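Local structure of calreticulin, putative (Trypanosoma cruzi, 5HCF) at residues 124-129 / 176-181; 182-185 / 191-194; 142-147 / 249-254. The protein probably acts as a lectin-like chaperone of the calreticulin family, binding carbohydrate and peptide through a globular domain with a legume lectin fold. All blocks are in the same frame, centred on the assembly; numbering follows the deposited sequence.

Contact 1: 124-129 / 176-181; sequences LHYNGE and WSLLLP
Tyr126 turns the edge of its ring toward Leu178, whose carbonyl O lies near the ring plane at 3.4 Å from CE2. The leucine side chain comes from one side of that plane, near the rim, with Leu178 CB 3.8 Å from Tyr126 CD2, while Leu178 CD2 packs by Tyr126 CB. The tyrosine reaches this position because its CG stands anti to the backbone N (chi1 176°), which carries the ring out over the loop 176-181. At the far end of the ring, Leu179 CD2 approaches obliquely and comes to 3.4 Å from Tyr126 OH. The hydroxyl itself is hydrogen-bonded to Asp198, which helps to set the position of this end of the side chain.

Leu124, two residues back on the same side of the strand, sends one methyl over the indole of Trp176. Its CD1 stands 4.2 Å from the centroid of the five-membered ring, 17° off the normal, a CH-pi contact in which the two side chains meet at about a right angle. The indole is held from several directions: NE1 donates to Ile122 O, the Trp133 ring stacks on it and Tyr158 meets it edge-to-face.

The contact is thus almost wholly apolar and largely buried. It joins strand 117-126, near the type I' turn from Tyr126 to Glu129 that leads into strand 129-132, to the chain leaving helix 172-175. Leu172 of that helix touches Leu124, and Leu201 of a loop packs on both Tyr126 and Leu178.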
loop_
_atom_site.group_PDB
_atom_site.type_symbol
_atom_site.label_atom_id
_atom_site.label_comp_id
_atom_site.label_asym_id
_atom_site.label_seq_id
_atom_site.Cartn_x
_atom_site.Cartn_y
_atom_site.Cartn_z
ATOM N N LEU A 124 7.128 5.974 5.935
ATOM C CA LEU A 124 7.378 7.224 5.238
ATOM C C LEU A 124 8.864 7.531 5.206
ATOM O O LEU A 124 9.538 7.483 6.235
ATOM C CB LEU A 124 6.626 8.374 5.907
ATOM C CG LEU A 124 5.108 8.424 5.734
ATOM C CD1 LEU A 124 4.494 9.373 6.757
ATOM C CD2 LEU A 124 4.750 8.849 4.313
ATOM N N HIS A 125 9.380 7.839 4.024
ATOM C CA HIS A 125 10.751 8.290 3.930
ATOM C C HIS A 125 10.773 9.776 4.235
ATOM O O HIS A 125 10.181 10.577 3.516
ATOM C CB HIS A 125 11.357 8.022 2.556
ATOM C CG HIS A 125 12.788 8.441 2.459
ATOM N ND1 HIS A 125 13.836 7.574 2.695
ATOM C CD2 HIS A 125 13.352 9.645 2.199
ATOM C CE1 HIS A 125 14.978 8.219 2.565
ATOM N NE2 HIS A 125 14.713 9.480 2.261
ATOM N N TYR A 126 11.428 10.134 5.331
ATOM C CA TYR A 126 11.512 11.520 5.753
ATOM C C TYR A 126 12.894 11.826 6.317
ATOM O O TYR A 126 13.367 11.142 7.228
ATOM C CB TYR A 126 10.433 11.835 6.792
ATOM C CG TYR A 126 10.524 13.236 7.353
ATOM C CD1 TYR A 126 10.079 14.331 6.628
ATOM C CD2 TYR A 126 11.076 13.463 8.605
ATOM C CE1 TYR A 126 10.171 15.618 7.141
ATOM C CE2 TYR A 126 11.175 14.741 9.123
ATOM C CZ TYR A 126 10.722 15.812 8.389
ATOM O OH TYR A 126 10.818 17.076 8.916
ATOM N N ASN A 127 13.541 12.843 5.759
ATOM C CA ASN A 127 14.806 13.323 6.294
ATOM C C ASN A 127 15.892 12.252 6.219
ATOM O O ASN A 127 16.659 12.056 7.163
ATOM C CB ASN A 127 14.607 13.788 7.738
ATOM C CG ASN A 127 15.535 14.917 8.123
ATOM O OD1 ASN A 127 16.343 15.378 7.317
ATOM N ND2 ASN A 127 15.411 15.384 9.361
ATOM N N GLY A 128 15.949 11.564 5.083
ATOM C CA GLY A 128 16.976 10.569 4.830
ATOM C C GLY A 128 16.820 9.203 5.479
ATOM O O GLY A 128 17.729 8.378 5.396
ATOM N N GLU A 129 15.690 8.953 6.132
ATOM C CA GLU A 129 15.458 7.643 6.733
ATOM C C GLU A 129 14.029 7.168 6.521
ATOM O O GLU A 129 13.102 7.971 6.457
ATOM C CB GLU A 129 15.753 7.649 8.234
ATOM C CG GLU A 129 17.215 7.730 8.608
ATOM C CD GLU A 129 17.431 7.522 10.095
ATOM O OE1 GLU A 129 16.426 7.326 10.817
ATOM O OE2 GLU A 129 18.601 7.538 10.538
ATOM N N TRP A 176 4.558 8.956 14.164
ATOM C CA TRP A 176 5.860 8.568 13.622
ATOM C C TRP A 176 6.949 9.293 14.404
ATOM O O TRP A 176 6.668 10.273 15.085
ATOM C CB TRP A 176 5.983 8.917 12.135
ATOM C CG TRP A 176 5.277 7.998 11.195
ATOM C CD1 TRP A 176 5.840 7.002 10.453
ATOM C CD2 TRP A 176 3.883 8.006 10.865
ATOM N NE1 TRP A 176 4.882 6.378 9.692
ATOM C CE2 TRP A 176 3.671 6.976 9.928
ATOM C CE3 TRP A 176 2.792 8.775 11.276
ATOM C CZ2 TRP A 176 2.414 6.698 9.394
ATOM C CZ3 TRP A 176 1.542 8.497 10.743
ATOM C CH2 TRP A 176 1.366 7.467 9.814
ATOM N N SER A 177 8.189 8.827 14.290
ATOM C CA SER A 177 9.329 9.565 14.833
ATOM C C SER A 177 9.979 10.384 13.724
ATOM O O SER A 177 10.964 9.962 13.117
ATOM C CB SER A 177 10.356 8.628 15.472
ATOM O OG SER A 177 9.761 7.842 16.487
ATOM N N LEU A 178 9.407 11.554 13.457
ATOM C CA LEU A 178 9.873 12.408 12.375
ATOM C C LEU A 178 10.709 13.562 12.888
ATOM O O LEU A 178 11.768 13.860 12.335
ATOM C CB LEU A 178 8.692 12.947 11.567
ATOM C CG LEU A 178 7.763 11.881 10.991
ATOM C CD1 LEU A 178 6.572 12.502 10.266
ATOM C CD2 LEU A 178 8.553 10.963 10.066
ATOM N N LEU A 179 10.241 14.206 13.951
ATOM C CA LEU A 179 10.886 15.419 14.438
ATOM C C LEU A 179 11.584 15.208 15.777
ATOM O O LEU A 179 11.420 14.167 16.423
ATOM C CB LEU A 179 9.857 16.544 14.550
ATOM C CG LEU A 179 9.141 16.920 13.249
ATOM C CD1 LEU A 179 8.099 17.988 13.501
ATOM C CD2 LEU A 179 10.132 17.383 12.184
ATOM N N LEU A 180 12.375 16.201 16.172
ATOM C CA LEU A 180 13.047 16.199 17.464
ATOM C C LEU A 180 12.030 16.332 18.591
ATOM O O LEU A 180 10.876 16.678 18.348
ATOM C CB LEU A 180 14.065 17.338 17.535
ATOM C CG LEU A 180 15.267 17.265 16.587
ATOM C CD1 LEU A 180 16.102 18.539 16.677
ATOM C CD2 LEU A 180 16.118 16.043 16.888
ATOM N N PRO A 181 12.456 16.070 19.834
ATOM C CA PRO A 181 11.567 16.245 20.987
ATOM C C PRO A 181 11.289 17.719 21.260
ATOM O O PRO A 181 12.200 18.545 21.156
ATOM C CB PRO A 181 12.353 15.618 22.149
ATOM C CG PRO A 181 13.450 14.819 21.509
ATOM C CD PRO A 181 13.761 15.513 20.221
#

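Contact 2: 182-185 / 191-194; sequences REIV and PNPD
Asn192 meets Arg182 through the backbone: its N donates to Arg182 O at 2.7 Å, a nearly straight bond with an N-H...O angle of 163°. Pro191 approaches the same oxygen, with its CA 3.5 Å from Arg182 O in a CA-H...O contact. Around this oxygen the backbones of Glu183 and Pro191 form a single beta bridge, their CA atoms 4.5 Å apart.

The side chain of Asn192 packs beside the bridge. Its CB lies 3.8 Å from Glu183 C, and the amide carries on toward Ile184, whose CD1 comes to 3.8 Å from Asn192 OD1, the two side chains crossing at about a right angle. The asparagine is extended, CG anti to its N (chi1 179°), which brings both ends of the amide to backbone partners. OD1 accepts from Asp194 N at 3.1 Å, an Asx turn that spans Pro193, and ND2 donates to Pro181 O. ND2 thus links the returning chain to the outgoing one, while OD1 shapes the turn.

Further out, Glu183 OE1 and OE2 accept from Gly187 N and Gly189 N in the turn between the segments, toward which the backbone pairing of Ile184 with Ile190 continues. The Arg182 side chain starts away from 191-194, and its NH2 forms salt bridges with Glu197 and with Glu173 of helix 172-175, pinning this hairpin-like excursion back to the globular body. The turn probably lies where the P-domain leaves the globular domain in calreticulins, and Gly187 to Gly189 probably belong to a linker replacing it. The whole lies at the surface, far from the centre of the chain, in the long loop between helix 172-175 and strand 208-217.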
loop_
_atom_site.group_PDB
_atom_site.type_symbol
_atom_site.label_atom_id
_atom_site.label_comp_id
_atom_site.label_asym_id
_atom_site.label_seq_id
_atom_site.Cartn_x
_atom_site.Cartn_y
_atom_site.Cartn_z
ATOM N N ARG A 182 10.047 18.043 21.604
ATOM C CA ARG A 182 9.673 19.423 21.876
ATOM C C ARG A 182 10.203 19.868 23.234
ATOM O O ARG A 182 10.517 21.046 23.431
ATOM C CB ARG A 182 8.156 19.594 21.806
ATOM C CG ARG A 182 7.624 19.627 20.382
ATOM C CD ARG A 182 6.126 19.850 20.338
ATOM N NE ARG A 182 5.624 19.823 18.969
ATOM C CZ ARG A 182 5.584 20.876 18.159
ATOM N NH1 ARG A 182 6.002 22.065 18.581
ATOM N NH2 ARG A 182 5.113 20.744 16.925
ATOM N N GLU A 183 10.299 18.924 24.165
ATOM C CA GLU A 183 10.865 19.189 25.483
ATOM C C GLU A 183 12.277 18.626 25.552
ATOM O O GLU A 183 12.568 17.612 24.926
ATOM C CB GLU A 183 10.000 18.573 26.582
ATOM C CG GLU A 183 8.717 19.327 26.865
ATOM C CD GLU A 183 7.871 18.653 27.935
ATOM O OE1 GLU A 183 7.472 17.482 27.740
ATOM O OE2 GLU A 183 7.612 19.296 28.975
ATOM N N ILE A 184 13.151 19.277 26.315
ATOM C CA ILE A 184 14.525 18.809 26.466
ATOM C C ILE A 184 14.543 17.554 27.338
ATOM O O ILE A 184 15.342 16.643 27.131
ATOM C CB ILE A 184 15.428 19.896 27.078
ATOM C CG1 ILE A 184 16.905 19.536 26.910
ATOM C CG2 ILE A 184 15.064 20.146 28.539
ATOM C CD1 ILE A 184 17.340 19.414 25.470
ATOM N N VAL A 185 13.658 17.532 28.329
ATOM C CA VAL A 185 13.374 16.344 29.121
ATOM C C VAL A 185 11.861 16.263 29.268
ATOM O O VAL A 185 11.219 17.265 29.588
ATOM C CB VAL A 185 14.052 16.390 30.506
ATOM C CG1 VAL A 185 13.600 15.220 31.366
ATOM C CG2 VAL A 185 15.561 16.395 30.357
ATOM N N PRO A 191 11.302 23.794 27.153
ATOM C CA PRO A 191 11.312 23.627 25.698
ATOM C C PRO A 191 12.693 23.266 25.164
ATOM O O PRO A 191 13.707 23.685 25.727
ATOM C CB PRO A 191 10.880 25.003 25.188
ATOM C CG PRO A 191 11.334 25.937 26.253
ATOM C CD PRO A 191 11.090 25.199 27.539
ATOM N N ASN A 192 12.718 22.479 24.093
ATOM C CA ASN A 192 13.959 22.156 23.408
ATOM C C ASN A 192 14.195 23.132 22.260
ATOM O O ASN A 192 13.569 23.018 21.205
ATOM C CB ASN A 192 13.933 20.716 22.890
ATOM C CG ASN A 192 15.195 20.344 22.137
ATOM O OD1 ASN A 192 16.211 21.039 22.212
ATOM N ND2 ASN A 192 15.139 19.237 21.406
ATOM N N PRO A 193 15.114 24.089 22.459
ATOM C CA PRO A 193 15.335 25.146 21.467
ATOM C C PRO A 193 15.840 24.596 20.145
ATOM O O PRO A 193 15.699 25.266 19.126
ATOM C CB PRO A 193 16.398 26.049 22.116
ATOM C CG PRO A 193 16.601 25.542 23.499
ATOM C CD PRO A 193 16.071 24.151 23.576
ATOM N N ASP A 194 16.401 23.390 20.161
ATOM C CA ASP A 194 16.869 22.761 18.929
ATOM C C ASP A 194 15.716 22.201 18.109
ATOM O O ASP A 194 15.892 21.858 16.939
ATOM C CB ASP A 194 17.880 21.651 19.231
ATOM C CG ASP A 194 19.187 22.185 19.791
ATOM O OD1 ASP A 194 19.459 23.394 19.636
ATOM O OD2 ASP A 194 19.956 21.387 20.368
#

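Contact 3: 142-147 / 249-254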
loop_
_atom_site.group_PDB
_atom_site.type_symbol
_atom_site.label_atom_id
_atom_site.label_comp_id
_atom_site.label_asym_id
_atom_site.label_seq_id
_atom_site.Cartn_x
_atom_site.Cartn_y
_atom_site.Cartn_z
ATOM N N ASP A 142 -7.511 -14.010 6.295
ATOM C CA ASP A 142 -8.464 -14.869 5.608
ATOM C C ASP A 142 -8.202 -14.800 4.109
ATOM O O ASP A 142 -7.260 -14.133 3.670
ATOM C CB ASP A 142 -9.904 -14.463 5.942
ATOM C CG ASP A 142 -10.205 -13.007 5.609
ATOM O OD1 ASP A 142 -9.604 -12.467 4.656
ATOM O OD2 ASP A 142 -11.043 -12.395 6.308
ATOM N N LYS A 143 -9.027 -15.493 3.332
ATOM C CA LYS A 143 -8.831 -15.580 1.889
ATOM C C LYS A 143 -9.587 -14.493 1.121
ATOM O O LYS A 143 -9.562 -14.465 -0.107
ATOM C CB LYS A 143 -9.251 -16.961 1.384
ATOM C CG LYS A 143 -8.423 -18.095 1.955
ATOM C CD LYS A 143 -8.927 -19.440 1.475
ATOM C CE LYS A 143 -8.058 -20.565 2.008
ATOM N NZ LYS A 143 -8.179 -21.805 1.188
ATOM N N LEU A 144 -10.251 -13.597 1.841
ATOM C CA LEU A 144 -11.065 -12.570 1.203
ATOM C C LEU A 144 -10.249 -11.358 0.748
ATOM O O LEU A 144 -9.115 -11.148 1.190
ATOM C CB LEU A 144 -12.171 -12.113 2.153
ATOM C CG LEU A 144 -13.159 -13.177 2.627
ATOM C CD1 LEU A 144 -13.973 -12.641 3.788
ATOM C CD2 LEU A 144 -14.068 -13.602 1.485
ATOM N N THR A 145 -10.841 -10.567 -0.146
ATOM C CA THR A 145 -10.230 -9.330 -0.611
ATOM C C THR A 145 -10.335 -8.244 0.454
ATOM O O THR A 145 -11.404 -8.015 1.014
ATOM C CB THR A 145 -10.886 -8.821 -1.912
ATOM O OG1 THR A 145 -10.609 -9.734 -2.978
ATOM C CG2 THR A 145 -10.353 -7.438 -2.286
ATOM N N HIS A 146 -9.218 -7.580 0.735
ATOM C CA HIS A 146 -9.222 -6.454 1.657
ATOM C C HIS A 146 -8.610 -5.221 1.010
ATOM O O HIS A 146 -7.703 -5.325 0.182
ATOM C CB HIS A 146 -8.482 -6.809 2.945
ATOM C CG HIS A 146 -9.108 -7.944 3.694
ATOM N ND1 HIS A 146 -10.260 -7.798 4.437
ATOM C CD2 HIS A 146 -8.744 -9.241 3.813
ATOM C CE1 HIS A 146 -10.582 -8.959 4.977
ATOM N NE2 HIS A 146 -9.677 -9.852 4.616
ATOM N N VAL A 147 -9.125 -4.056 1.385
ATOM C CA VAL A 147 -8.703 -2.792 0.790
ATOM C C VAL A 147 -7.961 -1.927 1.804
ATOM O O VAL A 147 -8.391 -1.784 2.949
ATOM C CB VAL A 147 -9.909 -2.000 0.246
ATOM C CG1 VAL A 147 -9.442 -0.761 -0.517
ATOM C CG2 VAL A 147 -10.776 -2.889 -0.634
ATOM N N LYS A 249 -20.537 -9.078 -1.379
ATOM C CA LYS A 249 -21.554 -10.099 -1.190
ATOM C C LYS A 249 -21.310 -11.304 -2.089
ATOM O O LYS A 249 -21.448 -12.445 -1.651
ATOM C CB LYS A 249 -22.933 -9.497 -1.471
ATOM C CG LYS A 249 -24.118 -10.398 -1.191
ATOM C CD LYS A 249 -24.117 -10.861 0.247
ATOM C CE LYS A 249 -25.439 -11.529 0.599
ATOM N NZ LYS A 249 -25.424 -12.112 1.974
ATOM N N ALA A 250 -20.922 -11.043 -3.334
ATOM C CA ALA A 250 -20.619 -12.103 -4.294
ATOM C C ALA A 250 -19.386 -12.931 -3.915
ATOM O O ALA A 250 -19.421 -14.163 -3.942
ATOM C CB ALA A 250 -20.431 -11.508 -5.683
ATOM N N GLU A 251 -18.295 -12.254 -3.568
ATOM C CA GLU A 251 -17.052 -12.934 -3.206
ATOM C C GLU A 251 -17.207 -13.858 -2.000
ATOM O O GLU A 251 -16.757 -15.004 -2.022
ATOM C CB GLU A 251 -15.946 -11.914 -2.932
ATOM C CG GLU A 251 -14.562 -12.521 -2.807
ATOM C CD GLU A 251 -13.529 -11.515 -2.340
ATOM O OE1 GLU A 251 -13.717 -10.927 -1.253
ATOM O OE2 GLU A 251 -12.527 -11.313 -3.057
ATOM N N ALA A 252 -17.841 -13.352 -0.949
ATOM C CA ALA A 252 -18.071 -14.134 0.260
ATOM C C ALA A 252 -18.897 -15.392 -0.030
ATOM O O ALA A 252 -18.661 -16.445 0.561
ATOM C CB ALA A 252 -18.755 -13.279 1.316
ATOM N N ASP A 253 -19.860 -15.277 -0.939
ATOM C CA ASP A 253 -20.672 -16.423 -1.337
ATOM C C ASP A 253 -19.858 -17.389 -2.193
ATOM O O ASP A 253 -20.035 -18.608 -2.119
ATOM C CB ASP A 253 -21.922 -15.970 -2.095
ATOM C CG ASP A 253 -22.909 -15.234 -1.207
ATOM O OD1 ASP A 253 -22.728 -15.252 0.031
ATOM O OD2 ASP A 253 -23.866 -14.638 -1.745
ATOM N N ALA A 254 -18.957 -16.837 -2.998
ATOM C CA ALA A 254 -18.055 -17.653 -3.796
ATOM C C ALA A 254 -17.103 -18.423 -2.886
ATOM O O ALA A 254 -16.794 -19.589 -3.138
ATOM C CB ALA A 254 -17.282 -16.792 -4.775
#
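The carboxylate of Glu251 faces Thr145 with both oxygens. OE1 accepts from Thr145 N at 3.1 Å along a straight path (167°), met on its syn side but 33° out of the carboxylate plane. OE2 takes the Thr145 hydroxyl, OG1, in a hydrogen bond whose very short modelled length is doubtful. The glutamate spans the gap because CG is anti to its N (chi1 -169°) and the chain stays extended beyond it. Bonds to both oxygens would limit rotation of the carboxylate. Leu144 crosses the glutamate obliquely, its CD2 3.8 Å from Glu251 OE1 and 4.2 Å from Ala252 CA, and also touches Leu255.

Within 142-147 two flat groups meet: the His146 ring is approached at its edge, in plane, by the carboxylate of Asp142, and NE2 donates to the syn lone pair of OD1 at 2.6 Å. The same oxygen accepts from Leu144 N at 3.1 Å, an Asx turn, while His146 ND1 is bonded to Asp163.

Helix 248-260 is thus docked by a carboxylate that takes the backbone N and hydroxyl of one threonine on strand 145-152, against the antiparallel sheet of this legume lectin-like fold.

From the N terminus, segment 124-129 comes first, on strand 117-126, followed by 142-147, which leads into strand 145-152. Contact 1 closes at 176-181 before contact 3 does, so these two cross. Contact 2 follows contact 1 in series, opening at 182 and closing at 194, and it is nested inside the loop that contact 3 completes at helix 248-260. Contacts 1 and 2 adjoin, their centres about 17 Å apart; contact 3 lies beyond the chain's centre from both. Contact 1 ties the loop to the sheet of strand 117-126, contact 2 closes that loop on itself, and contact 3 ties helix 248-260 to the other sheet.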